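Local coordinates for hydrogenase expression/formation protein HypE (Desulfovibrio vulgaris subsp. vulgaris, PDB 2Z1U) that binds ATP and magnesium ions and, as a HypE-family protein, probably takes part in the maturation of hydrogenases, at residues A[228-233]-A[317-322]; A[240-245]-A[309-314]. All blocks are in the same frame, centred on the assembly; numbering follows the deposited sequence.

Contact 1: A[228-233]-A[317-322]; sequences TTLNEI and GQVVME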
loop_
_atom_site.group_PDB
_atom_site.type_symbol
_atom_site.label_atom_id
_atom_site.label_comp_id
_atom_site.label_asym_id
_atom_site.label_seq_id
_atom_site.Cartn_x
_atom_site.Cartn_y
_atom_site.Cartn_z
ATOM N N THR A 228 4.446 8.455 -23.064
ATOM C CA THR A 228 4.400 7.032 -22.860
ATOM C C THR A 228 2.990 6.609 -22.320
ATOM O O THR A 228 2.543 5.471 -22.745
ATOM C CB THR A 228 5.467 6.476 -21.896
ATOM O OG1 THR A 228 6.773 6.721 -22.434
ATOM C CG2 THR A 228 5.276 4.980 -21.699
ATOM N N THR A 229 2.097 7.514 -21.780
ATOM C CA THR A 229 0.686 7.104 -21.597
ATOM C C THR A 229 -0.093 6.994 -22.905
ATOM O O THR A 229 -0.959 6.127 -23.006
ATOM C CB THR A 229 -0.184 7.900 -20.527
ATOM O OG1 THR A 229 -1.156 8.710 -21.193
ATOM C CG2 THR A 229 0.648 8.722 -19.611
ATOM N N LEU A 230 0.199 7.850 -23.900
ATOM C CA LEU A 230 -0.431 7.685 -25.221
ATOM C C LEU A 230 -0.007 6.373 -25.898
ATOM O O LEU A 230 -0.798 5.750 -26.612
ATOM C CB LEU A 230 -0.153 8.879 -26.151
ATOM C CG LEU A 230 -0.785 10.212 -25.720
ATOM C CD1 LEU A 230 -0.359 11.310 -26.678
ATOM C CD2 LEU A 230 -2.305 10.117 -25.607
ATOM N N ASN A 231 1.242 5.972 -25.699
ATOM C CA ASN A 231 1.733 4.692 -26.242
ATOM C C ASN A 231 1.039 3.505 -25.557
ATOM O O ASN A 231 0.696 2.510 -26.214
ATOM C CB ASN A 231 3.238 4.572 -26.047
ATOM C CG ASN A 231 4.011 5.148 -27.184
ATOM O OD1 ASN A 231 4.437 6.300 -27.135
ATOM N ND2 ASN A 231 4.176 4.369 -28.234
ATOM N N GLU A 232 0.831 3.625 -24.236
ATOM C CA GLU A 232 0.120 2.595 -23.471
ATOM C C GLU A 232 -1.288 2.436 -24.012
ATOM O O GLU A 232 -1.718 1.329 -24.326
ATOM C CB GLU A 232 0.042 2.947 -21.981
ATOM C CG GLU A 232 1.374 2.993 -21.288
ATOM C CD GLU A 232 1.221 3.415 -19.835
ATOM O OE1 GLU A 232 2.176 3.231 -19.061
ATOM O OE2 GLU A 232 0.134 3.872 -19.462
ATOM N N ILE A 233 -1.984 3.558 -24.157
ATOM C CA ILE A 233 -3.365 3.549 -24.613
ATOM C C ILE A 233 -3.431 3.044 -26.062
ATOM O O ILE A 233 -4.218 2.148 -26.373
ATOM C CB ILE A 233 -4.008 4.938 -24.472
ATOM C CG1 ILE A 233 -4.159 5.319 -22.985
ATOM C CG2 ILE A 233 -5.302 5.013 -25.278
ATOM C CD1 ILE A 233 -4.221 6.839 -22.725
ATOM N N GLY A 317 -0.560 0.659 -31.790
ATOM C CA GLY A 317 0.302 0.979 -30.671
ATOM C C GLY A 317 1.221 2.170 -30.855
ATOM O O GLY A 317 1.899 2.565 -29.913
ATOM N N GLN A 318 1.246 2.762 -32.046
ATOM C CA GLN A 318 2.163 3.871 -32.300
ATOM C C GLN A 318 1.531 5.240 -32.068
ATOM O O GLN A 318 0.320 5.411 -32.182
ATOM C CB GLN A 318 2.776 3.777 -33.709
ATOM C CG GLN A 318 3.754 2.611 -33.861
ATOM C CD GLN A 318 4.697 2.770 -35.057
ATOM O OE1 GLN A 318 4.263 2.946 -36.195
ATOM N NE2 GLN A 318 5.994 2.691 -34.793
ATOM N N VAL A 319 2.367 6.213 -31.727
ATOM C CA VAL A 319 1.905 7.563 -31.453
ATOM C C VAL A 319 2.645 8.522 -32.376
ATOM O O VAL A 319 3.860 8.683 -32.257
ATOM C CB VAL A 319 2.168 7.956 -29.996
ATOM C CG1 VAL A 319 1.721 9.399 -29.746
ATOM C CG2 VAL A 319 1.435 6.999 -29.037
ATOM N N VAL A 320 1.907 9.151 -33.285
ATOM C CA VAL A 320 2.512 10.087 -34.218
ATOM C C VAL A 320 2.084 11.541 -34.053
ATOM O O VAL A 320 0.887 11.878 -34.052
ATOM C CB VAL A 320 2.493 9.573 -35.703
ATOM C CG1 VAL A 320 1.508 8.418 -35.911
ATOM C CG2 VAL A 320 2.311 10.704 -36.730
ATOM N N MET A 321 3.087 12.394 -33.887
ATOM C CA MET A 321 2.862 13.806 -33.645
ATOM C C MET A 321 3.114 14.568 -34.922
ATOM O O MET A 321 4.216 14.466 -35.512
ATOM C CB MET A 321 3.787 14.316 -32.529
ATOM C CG MET A 321 3.521 15.768 -32.115
ATOM S SD MET A 321 4.345 16.238 -30.576
ATOM C CE MET A 321 6.063 16.326 -31.076
ATOM N N GLU A 322 2.101 15.305 -35.372
ATOM C CA GLU A 322 2.336 16.292 -36.418
ATOM C C GLU A 322 3.082 17.457 -35.771
ATOM O O GLU A 322 2.601 18.090 -34.830
ATOM C CB GLU A 322 1.048 16.782 -37.079
ATOM C CG GLU A 322 1.337 17.842 -38.118
ATOM C CD GLU A 322 0.106 18.380 -38.801
ATOM O OE1 GLU A 322 -0.943 17.706 -38.741
ATOM O OE2 GLU A 322 0.189 19.482 -39.389
HETATM O O HOH W 1 2.345 1.102 -27.729
#
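Val319 presses one methyl group onto the backbone of the helix at Leu230 and Asn231. Val319 CG2 lies 3.5 Å from Leu230 C and from Asn231 N, so it meets the peptide link itself. Val319 CG1 is anti to the backbone N (chi1 178°). This rotation leaves CG2 to face the peptide, while CG1 turns to the leucine. Leu230 stands at about a right angle to the valine and gives it the base of its side chain. The distance from Leu230 CB to Val319 CG2 is 3.8 Å. Val319 CG1 lies farther off, 4.1 Å from Leu230 CB. Asn231 lays its side chain obliquely across the other flank of CG2, with Asn231 CG 3.7 Å from Val319 CG2. The methyl packs closely on the peptide, on the leucine base and on the flat amide group.

The end at Gly317 is looser and wetter. A water donates to Asn231 O at 2.6 Å and to Gly317 O at 2.7 Å, and so bridges helix and loop. Gly317 has a positive phi (94°), a backbone shape that suits glycine as the chain turns into the strand.

Helix 225-237 packs here on one side of the mixed sheet of the AIR synthase-related C-terminal domain. Glu232, on the far side of the helix, forms a salt bridge with Arg219 and a hydrogen bond with His20 of the second subunit. Leu230 also touches Val243 of strand 240-244, the parallel neighbour of strand 319-322. Ile233 touches strand 217-219, at the far edge of the same sheet.

Contact 2: A[240-245]-A[309-314]; sequences VCHVLE and GELGAA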
loop_
_atom_site.group_PDB
_atom_site.type_symbol
_atom_site.label_atom_id
_atom_site.label_comp_id
_atom_site.label_asym_id
_atom_site.label_seq_id
_atom_site.Cartn_x
_atom_site.Cartn_y
_atom_site.Cartn_z
ATOM N N VAL A 240 -3.845 3.856 -33.324
ATOM C CA VAL A 240 -2.761 4.814 -33.387
ATOM C C VAL A 240 -3.257 6.175 -32.926
ATOM O O VAL A 240 -4.356 6.606 -33.293
ATOM C CB VAL A 240 -1.988 4.783 -34.775
ATOM C CG1 VAL A 240 -2.760 4.025 -35.863
ATOM C CG2 VAL A 240 -1.537 6.155 -35.228
ATOM N N CYS A 241 -2.485 6.805 -32.044
ATOM C CA CYS A 241 -2.821 8.136 -31.565
ATOM C C CYS A 241 -2.112 9.162 -32.426
ATOM O O CYS A 241 -0.906 9.049 -32.673
ATOM C CB CYS A 241 -2.453 8.294 -30.083
ATOM S SG CYS A 241 -3.450 7.272 -28.973
ATOM N N HIS A 242 -2.880 10.121 -32.942
ATOM C CA HIS A 242 -2.330 11.228 -33.714
ATOM C C HIS A 242 -2.456 12.517 -32.906
ATOM O O HIS A 242 -3.541 12.881 -32.483
ATOM C CB HIS A 242 -3.029 11.356 -35.076
ATOM C CG HIS A 242 -2.600 10.319 -36.069
ATOM N ND1 HIS A 242 -1.651 10.562 -37.040
ATOM C CD2 HIS A 242 -2.967 9.022 -36.221
ATOM C CE1 HIS A 242 -1.462 9.467 -37.757
ATOM N NE2 HIS A 242 -2.246 8.517 -37.280
ATOM N N VAL A 243 -1.338 13.195 -32.701
ATOM C CA VAL A 243 -1.269 14.348 -31.819
ATOM C C VAL A 243 -0.674 15.549 -32.565
ATOM O O VAL A 243 0.160 15.375 -33.450
ATOM C CB VAL A 243 -0.477 13.979 -30.536
ATOM C CG1 VAL A 243 0.295 15.174 -29.976
ATOM C CG2 VAL A 243 -1.458 13.443 -29.475
ATOM N N LEU A 244 -1.136 16.757 -32.239
ATOM C CA LEU A 244 -0.641 17.975 -32.897
ATOM C C LEU A 244 0.284 18.737 -31.946
ATOM O O LEU A 244 -0.170 19.218 -30.886
ATOM C CB LEU A 244 -1.816 18.867 -33.330
ATOM C CG LEU A 244 -1.506 20.094 -34.206
ATOM C CD1 LEU A 244 -0.842 19.720 -35.550
ATOM C CD2 LEU A 244 -2.772 20.916 -34.438
ATOM N N GLU A 245 1.564 18.863 -32.317
ATOM C CA GLU A 245 2.568 19.451 -31.400
ATOM C C GLU A 245 2.152 20.819 -30.832
ATOM O O GLU A 245 2.297 21.068 -29.632
ATOM C CB GLU A 245 3.959 19.569 -32.047
ATOM C CG GLU A 245 5.058 19.983 -31.042
ATOM C CD GLU A 245 6.465 19.901 -31.622
ATOM O OE1 GLU A 245 6.630 20.145 -32.815
ATOM O OE2 GLU A 245 7.419 19.608 -30.884
ATOM N N GLY A 309 -3.505 2.223 -40.488
ATOM C CA GLY A 309 -3.472 2.487 -41.918
ATOM C C GLY A 309 -4.362 3.645 -42.320
ATOM O O GLY A 309 -4.531 3.907 -43.503
ATOM N N GLU A 310 -4.923 4.346 -41.334
ATOM C CA GLU A 310 -5.844 5.449 -41.617
ATOM C C GLU A 310 -5.152 6.724 -42.094
ATOM O O GLU A 310 -5.693 7.411 -42.972
ATOM C CB GLU A 310 -6.787 5.735 -40.442
ATOM C CG GLU A 310 -8.127 6.346 -40.860
ATOM C CD GLU A 310 -9.017 6.723 -39.677
ATOM O OE1 GLU A 310 -9.601 7.825 -39.721
ATOM O OE2 GLU A 310 -9.141 5.934 -38.715
ATOM N N LEU A 311 -3.961 7.040 -41.572
ATOM C CA LEU A 311 -3.193 8.158 -42.177
ATOM C C LEU A 311 -2.288 7.888 -43.410
ATOM O O LEU A 311 -2.555 8.439 -44.501
ATOM C CB LEU A 311 -2.554 9.097 -41.140
ATOM C CG LEU A 311 -3.342 10.426 -41.093
ATOM C CD1 LEU A 311 -2.859 11.370 -40.006
ATOM C CD2 LEU A 311 -3.352 11.150 -42.467
ATOM N N GLY A 312 -1.230 7.081 -43.296
ATOM C CA GLY A 312 -0.798 6.395 -42.095
ATOM C C GLY A 312 0.476 5.624 -42.382
ATOM O O GLY A 312 1.466 6.195 -42.849
ATOM N N ALA A 313 0.418 4.314 -42.142
ATOM C CA ALA A 313 1.577 3.400 -42.133
ATOM C C ALA A 313 2.028 3.142 -40.691
ATOM O O ALA A 313 2.675 2.129 -40.401
ATOM C CB ALA A 313 2.733 3.906 -43.013
ATOM N N ALA A 314 1.667 4.056 -39.787
ATOM C CA ALA A 314 1.833 3.804 -38.363
ATOM C C ALA A 314 1.016 2.568 -38.008
ATOM O O ALA A 314 -0.120 2.397 -38.478
ATOM C CB ALA A 314 1.390 4.998 -37.538
#
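His242 and Leu311 meet where a surface loop packs against the first half of a strand. Leu311 CD1 sits by the ND1-CE1 bond of the imidazole, 3.3 Å from His242 ND1 and 3.3 Å from His242 CE1. The leucine runs obliquely past the ring. Its base joins in, with Leu311 CB 3.6 Å from His242 CE1. The histidine CG is anti to the carbonyl carbon, and a chi2 of -98° turns the ring plane steeply across the CA-CB-CG plane. This brings the CE1 side of the ring to the leucine. Leu311 itself is modelled away from a staggered first torsion (chi1 -106°), although its outer part is extended. It is exposed, and a cis peptide bond links it to Gly312.

The second point of contact is smaller and more buried. Val240 CG2 touches Ala314 CB at 3.9 Å. The valine is also far from staggered: its CG1 nearly eclipses the backbone N (chi1 15°). That methyl faces the alanine carbonyl, with Val240 CG1 4.1 Å from Ala314 O. The contact buries this oxygen, which has no polar partner in the model. No hydrogen bond crosses between the segments. Across them there is only this valine-alanine touch and the leucine against the imidazole, away from the ATP and magnesium sites.

Loop 309-314 belongs to the connection from strand 300-306 to strand 319-322. These two strands flank strand 240-244 in the mixed sheet, the first antiparallel and the second parallel to it. The loop meets strand 240-244 at Val240 and His242. His242 also touches Lys306 and Val320, one from each flanking strand, and Ala314 touches Val320. Cys241 and Val243 point instead to the other face, where they pack on Ala234 and Leu230 of helix 225-237.

Overall arrangement
From the N terminus, the first element to take part is helix 225-237, which carries the opening side of contact 1. A short turn leads to strand 240-244, where contact 2 begins. The chain then leaves through helix 252-260, strand 275-278, helix 280-291 and strand 300-306. It returns in the loop at 309-314, which closes contact 2. A few residues on, segment 317-322 enters strand 319-322 and closes contact 1, so the smaller loop lies within the larger one. The two contacts are joined by the pairing of strands 240-244 and 319-322, with a probable hydrogen bond from Glu322 N to Val243 O. Contact 1 ties the helix to the sheet; contact 2 ties a surface loop to its other face.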